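Local coordinates for protein dihydropteroate synthase (Stenotrophomonas maltophilia, PDB 7L6P) that probably condenses para-aminobenzoate with 6-hydroxymethyl-7,8-dihydropterin diphosphate to give 7,8-dihydropteroate, a precursor of folates, at residues M227-S232 against R263-V268; A256-V261 against D278-W283. All blocks are in the same frame, centred on the assembly; numbering follows the deposited sequence.

Followed from the N terminus, the chain passes through strand 227-229, the short helix 235-241, helix 250-262, strand 267-270 and helix 273-287, the last portion of an eight-stranded barrel. Contact 1 closes the loop from 227-232 to 263-268, pairing the seventh and eighth barrel strands side by side. Contact 2 joins 256-261 to 278-283, that is, helix 250-262, which leads into the eighth strand, and helix 273-287, which follows it. The segments alternate along the chain, so the two contacts cross rather than nest. They also touch: Ala265 N lies 2.9 Å from Ala260 O where helix 250-262 ends, and Leu231 N is 3.0 Å from His257 NE2, tying barrel wall to helical coat.

Contact 1. Residues M227-S232 against R263-V268; sequences MLAGLS and RGARIV
Neighbouring parallel strands of the barrel wall meet here, with Leu228 opposite Ile267 and Ala229 opposite Val268. Ala229 N donates to Ile267 O at 2.8 Å, and Met227 O accepts a hydrogen bond from Arg266 N at 2.9 Å with an N-H...O angle of 147°. The same oxygen, Met227 O, takes a weak second bond from Ile267 N at 3.4 Å, so two successive amides converge on it. In this TIM barrel, side chains alternate between the two faces of the wall. On one face Leu228 CD1 lies 3.8 Å from Ile267 CG2, the two branched chains crossing at a slant beside Met31 of strand 29-35. On the other, Ala229 CB meets Ala265 CB at 3.8 Å, close to Ala260 of helix 250-262. Met227 starts extended, CG anti to the backbone N, then bends at chi3 (52°), which brings its CE to 3.7 Å from Gly264 C. Gly264, with its positive phi of 121°, is the C' residue of the Schellman motif that ends that helix and turns the chain into strand 267-270. Beyond it, Arg266 folds back: its NH1 reaches Ala265 O at 2.8 Å from above the carbonyl plane.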
ATOM      1  N   MET A 227      16.662  -4.669   9.753  1.00 51.33           N
ATOM      2  CA  MET A 227      16.759  -3.781   8.617  1.00 50.23           C
ATOM      3  C   MET A 227      15.696  -2.702   8.735  1.00 51.46           C
ATOM      4  O   MET A 227      14.508  -3.005   8.888  1.00 50.56           O
ATOM      5  CB  MET A 227      16.597  -4.546   7.306  1.00 50.02           C
ATOM      6  CG  MET A 227      16.797  -3.662   6.060  1.00 48.43           C
ATOM      7  SD  MET A 227      17.087  -4.641   4.579  1.00 47.98           S
ATOM      8  CE  MET A 227      15.665  -5.768   4.692  1.00 48.52           C
ATOM      9  N   LEU A 228      16.128  -1.451   8.649  1.00 49.29           N
ATOM     10  CA  LEU A 228      15.249  -0.306   8.672  1.00 50.06           C
ATOM     11  C   LEU A 228      15.128   0.243   7.256  1.00 55.84           C
ATOM     12  O   LEU A 228      16.136   0.393   6.547  1.00 52.58           O
ATOM     13  CB  LEU A 228      15.801   0.753   9.629  1.00 52.37           C
ATOM     14  CG  LEU A 228      15.038   2.074   9.792  1.00 56.49           C
ATOM     15  CD1 LEU A 228      15.257   2.648  11.198  1.00 57.24           C
ATOM     16  CD2 LEU A 228      15.483   3.081   8.737  1.00 54.61           C
ATOM     17  N   ALA A 229      13.902   0.577   6.850  1.00 53.39           N
ATOM     18  CA  ALA A 229      13.670   1.088   5.504  1.00 47.93           C
ATOM     19  C   ALA A 229      12.957   2.419   5.603  1.00 52.53           C
ATOM     20  O   ALA A 229      11.962   2.546   6.328  1.00 53.65           O
ATOM     21  CB  ALA A 229      12.855   0.114   4.652  1.00 48.47           C
ATOM     22  N   GLY A 230      13.480   3.411   4.890  1.00 54.90           N
ATOM     23  CA  GLY A 230      12.868   4.715   4.821  1.00 51.27           C
ATOM     24  C   GLY A 230      12.769   5.232   3.402  1.00 57.26           C
ATOM     25  O   GLY A 230      13.795   5.519   2.764  1.00 53.08           O
ATOM     26  N   LEU A 231      11.534   5.328   2.888  1.00 53.01           N
ATOM     27  CA  LEU A 231      11.281   5.896   1.572  1.00 51.54           C
ATOM     28  C   LEU A 231      10.211   6.978   1.634  1.00 52.81           C
ATOM     29  O   LEU A 231       9.660   7.344   0.598  1.00 53.89           O
ATOM     30  CB  LEU A 231      10.833   4.829   0.576  1.00 52.43           C
ATOM     31  CG  LEU A 231      11.700   3.634   0.225  1.00 55.92           C
ATOM     32  CD1 LEU A 231      11.141   2.403   0.928  1.00 53.31           C
ATOM     33  CD2 LEU A 231      11.715   3.427  -1.278  1.00 55.61           C
ATOM     34  N   SER A 232       9.913   7.494   2.820  1.00 55.54           N
ATOM     35  CA  SER A 232       8.762   8.369   3.005  1.00 54.35           C
ATOM     36  C   SER A 232       8.880   9.632   2.154  1.00 54.12           C
ATOM     37  O   SER A 232       9.816  10.421   2.322  1.00 52.92           O
ATOM     38  CB  SER A 232       8.611   8.720   4.486  1.00 51.23           C
ATOM     39  OG  SER A 232       7.448   9.503   4.711  1.00 54.06           O
ATOM     40  N   ARG A 263       9.633  -7.624   2.269  1.00 52.81           N
ATOM     41  CA  ARG A 263      10.936  -8.123   1.871  1.00 51.90           C
ATOM     42  C   ARG A 263      11.966  -8.022   2.987  1.00 54.76           C
ATOM     43  O   ARG A 263      13.164  -8.164   2.731  1.00 57.20           O
ATOM     44  CB  ARG A 263      11.393  -7.410   0.599  1.00 51.95           C
ATOM     45  CG  ARG A 263      10.299  -7.501  -0.449  1.00 53.89           C
ATOM     46  CD  ARG A 263      10.730  -7.331  -1.893  1.00 50.13           C
ATOM     47  NE  ARG A 263       9.565  -7.551  -2.745  1.00 50.33           N
ATOM     48  CZ  ARG A 263       9.626  -7.965  -4.001  1.00 51.03           C
ATOM     49  NH1 ARG A 263      10.789  -8.161  -4.610  1.00 48.86           N
ATOM     50  NH2 ARG A 263       8.497  -8.256  -4.639  1.00 41.27           N
ATOM     51  N   GLY A 264      11.524  -7.813   4.221  1.00 53.96           N
ATOM     52  CA  GLY A 264      12.327  -8.072   5.399  1.00 49.00           C
ATOM     53  C   GLY A 264      12.566  -6.893   6.310  1.00 53.00           C
ATOM     54  O   GLY A 264      13.141  -7.091   7.390  1.00 57.78           O
ATOM     55  N   ALA A 265      12.177  -5.675   5.930  1.00 49.20           N
ATOM     56  CA  ALA A 265      12.342  -4.530   6.816  1.00 48.15           C
ATOM     57  C   ALA A 265      11.477  -4.710   8.051  1.00 56.08           C
ATOM     58  O   ALA A 265      10.287  -5.040   7.945  1.00 52.91           O
ATOM     59  CB  ALA A 265      11.943  -3.248   6.096  1.00 47.71           C
ATOM     60  N   ARG A 266      12.064  -4.510   9.229  1.00 55.24           N
ATOM     61  CA  ARG A 266      11.283  -4.578  10.452  1.00 56.26           C
ATOM     62  C   ARG A 266      11.080  -3.223  11.122  1.00 57.28           C
ATOM     63  O   ARG A 266      10.299  -3.134  12.079  1.00 58.13           O
ATOM     64  CB  ARG A 266      11.915  -5.559  11.438  1.00 56.77           C
ATOM     65  CG  ARG A 266      11.550  -7.022  11.144  1.00 64.14           C
ATOM     66  CD  ARG A 266      10.016  -7.222  11.113  1.00 65.74           C
ATOM     67  NE  ARG A 266       9.633  -8.503  10.520  1.00 62.09           N
ATOM     68  CZ  ARG A 266       9.362  -8.675   9.229  1.00 62.26           C
ATOM     69  NH1 ARG A 266       9.410  -7.663   8.361  1.00 56.21           N
ATOM     70  NH2 ARG A 266       9.056  -9.892   8.787  1.00 65.12           N
ATOM     71  N   ILE A 267      11.711  -2.163  10.628  1.00 50.79           N
ATOM     72  CA  ILE A 267      11.344  -0.809  11.006  1.00 55.23           C
ATOM     73  C   ILE A 267      11.183   0.009   9.731  1.00 54.54           C
ATOM     74  O   ILE A 267      12.000  -0.097   8.807  1.00 55.57           O
ATOM     75  CB  ILE A 267      12.381  -0.160  11.942  1.00 52.55           C
ATOM     76  CG1 ILE A 267      12.627  -1.036  13.167  1.00 51.91           C
ATOM     77  CG2 ILE A 267      11.913   1.235  12.372  1.00 52.85           C
ATOM     78  CD1 ILE A 267      13.632  -0.423  14.159  1.00 49.73           C
ATOM     79  N   VAL A 268      10.142   0.834   9.688  1.00 51.21           N
ATOM     80  CA  VAL A 268       9.943   1.785   8.604  1.00 50.04           C
ATOM     81  C   VAL A 268       9.927   3.180   9.196  1.00 48.94           C
ATOM     82  O   VAL A 268       9.345   3.417  10.260  1.00 50.09           O
ATOM     83  CB  VAL A 268       8.660   1.505   7.796  1.00 50.80           C
ATOM     84  CG1 VAL A 268       8.847   0.254   6.926  1.00 48.04           C
ATOM     85  CG2 VAL A 268       7.451   1.359   8.721  1.00 46.42           C
TER

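Contact 2. Residues A256-V261 against D278-W283; sequences AHLIAV and DALKIW
Helices 256-261 and 278-283 run in broadly the same direction, their axes crossing at -40° and coming within 10.1 Å of each other. Four side chains, Leu258 and Val261 from one helix and Leu280 and Trp283 from the other, fill the gap, and no hydrogen bond spans it. Leu258 sets out with CG anti to the backbone N (chi1 177°), and its CD1 branch reaches across to Trp283, 3.7 Å from CB and 3.8 Å from CG. That methyl thus sits at the root of the indole, where the ring joins its methylene, and approaches the ring obliquely. Further round the same ring, Val261 CG1 comes to 4.1 Å from Trp283 NE1, at the pyrrole part of the indole. The two methyl groups of Val261 divide the work: CG1 serves the tryptophan, while CG2 turns to Leu280 and stands 4.1 Å from its CD2. Leu280 CD2 also lies 4.4 Å from Leu258 CD1, so this methyl is approached by both Val261 and Leu258. Ala28 also packs against Val261 and Leu280, and Val261 in turn touches Val268 of the eighth barrel strand. Helix 273-287 also faces the second subunit: Ile282 packs on Ala252 of that subunit, Asp278 OD2 forms a salt bridge with its Arg243 NE, and Trp283, besides its part here, touches its Arg263. Apolar packing between successive, roughly parallel helices is characteristic of the helical ring around a TIM barrel, and here helix 273-287 also carries it to the dimer interface.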
ATOM      1  N   ALA A 256       5.329   1.660  -0.852  1.00 48.64           N
ATOM      2  CA  ALA A 256       6.752   1.364  -0.776  1.00 47.64           C
ATOM      3  C   ALA A 256       7.083   0.704   0.547  1.00 47.20           C
ATOM      4  O   ALA A 256       7.816  -0.294   0.589  1.00 47.80           O
ATOM      5  CB  ALA A 256       7.568   2.641  -0.982  1.00 45.34           C
ATOM      6  N   HIS A 257       6.529   1.225   1.640  1.00 49.48           N
ATOM      7  CA  HIS A 257       6.872   0.670   2.946  1.00 48.45           C
ATOM      8  C   HIS A 257       6.263  -0.711   3.171  1.00 49.95           C
ATOM      9  O   HIS A 257       6.889  -1.554   3.815  1.00 53.64           O
ATOM     10  CB  HIS A 257       6.457   1.650   4.041  1.00 47.70           C
ATOM     11  CG  HIS A 257       7.325   2.858   4.081  1.00 51.03           C
ATOM     12  ND1 HIS A 257       6.828   4.142   4.056  1.00 49.77           N
ATOM     13  CD2 HIS A 257       8.678   2.974   4.098  1.00 52.40           C
ATOM     14  CE1 HIS A 257       7.836   5.000   4.056  1.00 51.40           C
ATOM     15  NE2 HIS A 257       8.967   4.319   4.076  1.00 54.32           N
ATOM     16  N   LEU A 258       5.069  -0.974   2.643  1.00 46.25           N
ATOM     17  CA  LEU A 258       4.518  -2.326   2.707  1.00 48.47           C
ATOM     18  C   LEU A 258       5.428  -3.312   1.995  1.00 49.78           C
ATOM     19  O   LEU A 258       5.721  -4.399   2.514  1.00 48.53           O
ATOM     20  CB  LEU A 258       3.106  -2.355   2.104  1.00 45.70           C
ATOM     21  CG  LEU A 258       2.376  -3.687   2.007  1.00 45.95           C
ATOM     22  CD1 LEU A 258       2.427  -4.447   3.326  1.00 47.15           C
ATOM     23  CD2 LEU A 258       0.916  -3.410   1.633  1.00 48.91           C
ATOM     24  N   ILE A 259       5.870  -2.953   0.785  1.00 48.74           N
ATOM     25  CA  ILE A 259       6.772  -3.813   0.026  1.00 49.30           C
ATOM     26  C   ILE A 259       8.076  -4.009   0.775  1.00 48.97           C
ATOM     27  O   ILE A 259       8.632  -5.110   0.801  1.00 49.42           O
ATOM     28  CB  ILE A 259       7.026  -3.220  -1.372  1.00 50.44           C
ATOM     29  CG1 ILE A 259       5.716  -3.140  -2.167  1.00 48.59           C
ATOM     30  CG2 ILE A 259       8.135  -3.992  -2.108  1.00 45.00           C
ATOM     31  CD1 ILE A 259       5.831  -2.299  -3.438  1.00 49.29           C
ATOM     32  N   ALA A 260       8.612  -2.936   1.353  1.00 51.96           N
ATOM     33  CA  ALA A 260       9.846  -3.047   2.126  1.00 47.77           C
ATOM     34  C   ALA A 260       9.677  -4.019   3.283  1.00 51.30           C
ATOM     35  O   ALA A 260      10.599  -4.780   3.605  1.00 55.10           O
ATOM     36  CB  ALA A 260      10.273  -1.670   2.634  1.00 44.63           C
ATOM     37  N   VAL A 261       8.517  -3.988   3.946  1.00 48.09           N
ATOM     38  CA  VAL A 261       8.275  -4.897   5.062  1.00 47.77           C
ATOM     39  C   VAL A 261       8.104  -6.325   4.565  1.00 52.38           C
ATOM     40  O   VAL A 261       8.615  -7.282   5.166  1.00 49.82           O
ATOM     41  CB  VAL A 261       7.077  -4.407   5.879  1.00 51.28           C
ATOM     42  CG1 VAL A 261       6.583  -5.505   6.863  1.00 50.12           C
ATOM     43  CG2 VAL A 261       7.464  -3.148   6.601  1.00 45.79           C
ATOM     44  N   ASP A 278      -2.063   1.684   9.393  1.00 56.74           N
ATOM     45  CA  ASP A 278      -3.255   1.065   8.814  1.00 55.30           C
ATOM     46  C   ASP A 278      -2.879   0.026   7.766  1.00 55.32           C
ATOM     47  O   ASP A 278      -3.478  -1.053   7.715  1.00 58.27           O
ATOM     48  CB  ASP A 278      -4.181   2.120   8.194  1.00 54.53           C
ATOM     49  CG  ASP A 278      -4.931   2.953   9.237  1.00 59.68           C
ATOM     50  OD1 ASP A 278      -4.689   2.769  10.453  1.00 58.51           O
ATOM     51  OD2 ASP A 278      -5.766   3.809   8.831  1.00 58.07           O
ATOM     52  N   ALA A 279      -1.912   0.346   6.900  1.00 51.41           N
ATOM     53  CA  ALA A 279      -1.453  -0.638   5.922  1.00 53.59           C
ATOM     54  C   ALA A 279      -0.825  -1.866   6.595  1.00 56.13           C
ATOM     55  O   ALA A 279      -1.065  -3.005   6.172  1.00 53.12           O
ATOM     56  CB  ALA A 279      -0.454   0.002   4.965  1.00 48.42           C
ATOM     57  N   LEU A 280       0.004  -1.658   7.628  1.00 54.38           N
ATOM     58  CA  LEU A 280       0.682  -2.801   8.245  1.00 57.59           C
ATOM     59  C   LEU A 280      -0.299  -3.709   8.981  1.00 57.41           C
ATOM     60  O   LEU A 280      -0.094  -4.931   9.019  1.00 57.05           O
ATOM     61  CB  LEU A 280       1.815  -2.324   9.164  1.00 53.32           C
ATOM     62  CG  LEU A 280       3.003  -1.751   8.362  1.00 55.36           C
ATOM     63  CD1 LEU A 280       4.237  -1.351   9.205  1.00 52.46           C
ATOM     64  CD2 LEU A 280       3.416  -2.740   7.281  1.00 56.44           C
ATOM     65  N   LYS A 281      -1.384  -3.147   9.532  1.00 56.97           N
ATOM     66  CA  LYS A 281      -2.385  -3.985  10.183  1.00 53.12           C
ATOM     67  C   LYS A 281      -3.076  -4.882   9.162  1.00 56.32           C
ATOM     68  O   LYS A 281      -3.284  -6.076   9.417  1.00 55.85           O
ATOM     69  CB  LYS A 281      -3.392  -3.121  10.927  1.00 54.64           C
ATOM     70  CG  LYS A 281      -2.823  -2.491  12.184  1.00 56.21           C
ATOM     71  CD  LYS A 281      -3.915  -1.803  12.971  1.00 58.53           C
ATOM     72  CE  LYS A 281      -3.416  -1.271  14.308  1.00 60.73           C
ATOM     73  NZ  LYS A 281      -4.584  -0.662  15.058  1.00 62.47           N
ATOM     74  N   ILE A 282      -3.387  -4.339   7.975  1.00 52.57           N
ATOM     75  CA  ILE A 282      -3.928  -5.174   6.905  1.00 53.12           C
ATOM     76  C   ILE A 282      -2.938  -6.266   6.534  1.00 53.68           C
ATOM     77  O   ILE A 282      -3.309  -7.434   6.351  1.00 49.84           O
ATOM     78  CB  ILE A 282      -4.322  -4.315   5.689  1.00 52.59           C
ATOM     79  CG1 ILE A 282      -5.332  -3.240   6.114  1.00 53.04           C
ATOM     80  CG2 ILE A 282      -4.847  -5.186   4.545  1.00 48.46           C
ATOM     81  CD1 ILE A 282      -6.518  -3.795   6.883  1.00 50.09           C
ATOM     82  N   TRP A 283      -1.660  -5.913   6.438  1.00 56.08           N
ATOM     83  CA  TRP A 283      -0.656  -6.915   6.118  1.00 52.69           C
ATOM     84  C   TRP A 283      -0.646  -8.019   7.160  1.00 51.18           C
ATOM     85  O   TRP A 283      -0.725  -9.206   6.822  1.00 52.66           O
ATOM     86  CB  TRP A 283       0.718  -6.256   6.013  1.00 50.91           C
ATOM     87  CG  TRP A 283       1.836  -7.222   5.831  1.00 48.35           C
ATOM     88  CD1 TRP A 283       2.943  -7.360   6.624  1.00 48.26           C
ATOM     89  CD2 TRP A 283       1.950  -8.218   4.805  1.00 49.39           C
ATOM     90  NE1 TRP A 283       3.763  -8.341   6.119  1.00 48.48           N
ATOM     91  CE2 TRP A 283       3.171  -8.891   5.011  1.00 48.83           C
ATOM     92  CE3 TRP A 283       1.150  -8.584   3.708  1.00 50.07           C
ATOM     93  CZ2 TRP A 283       3.606  -9.921   4.176  1.00 48.64           C
ATOM     94  CZ3 TRP A 283       1.583  -9.606   2.876  1.00 47.46           C
ATOM     95  CH2 TRP A 283       2.798 -10.269   3.122  1.00 51.58           C
TER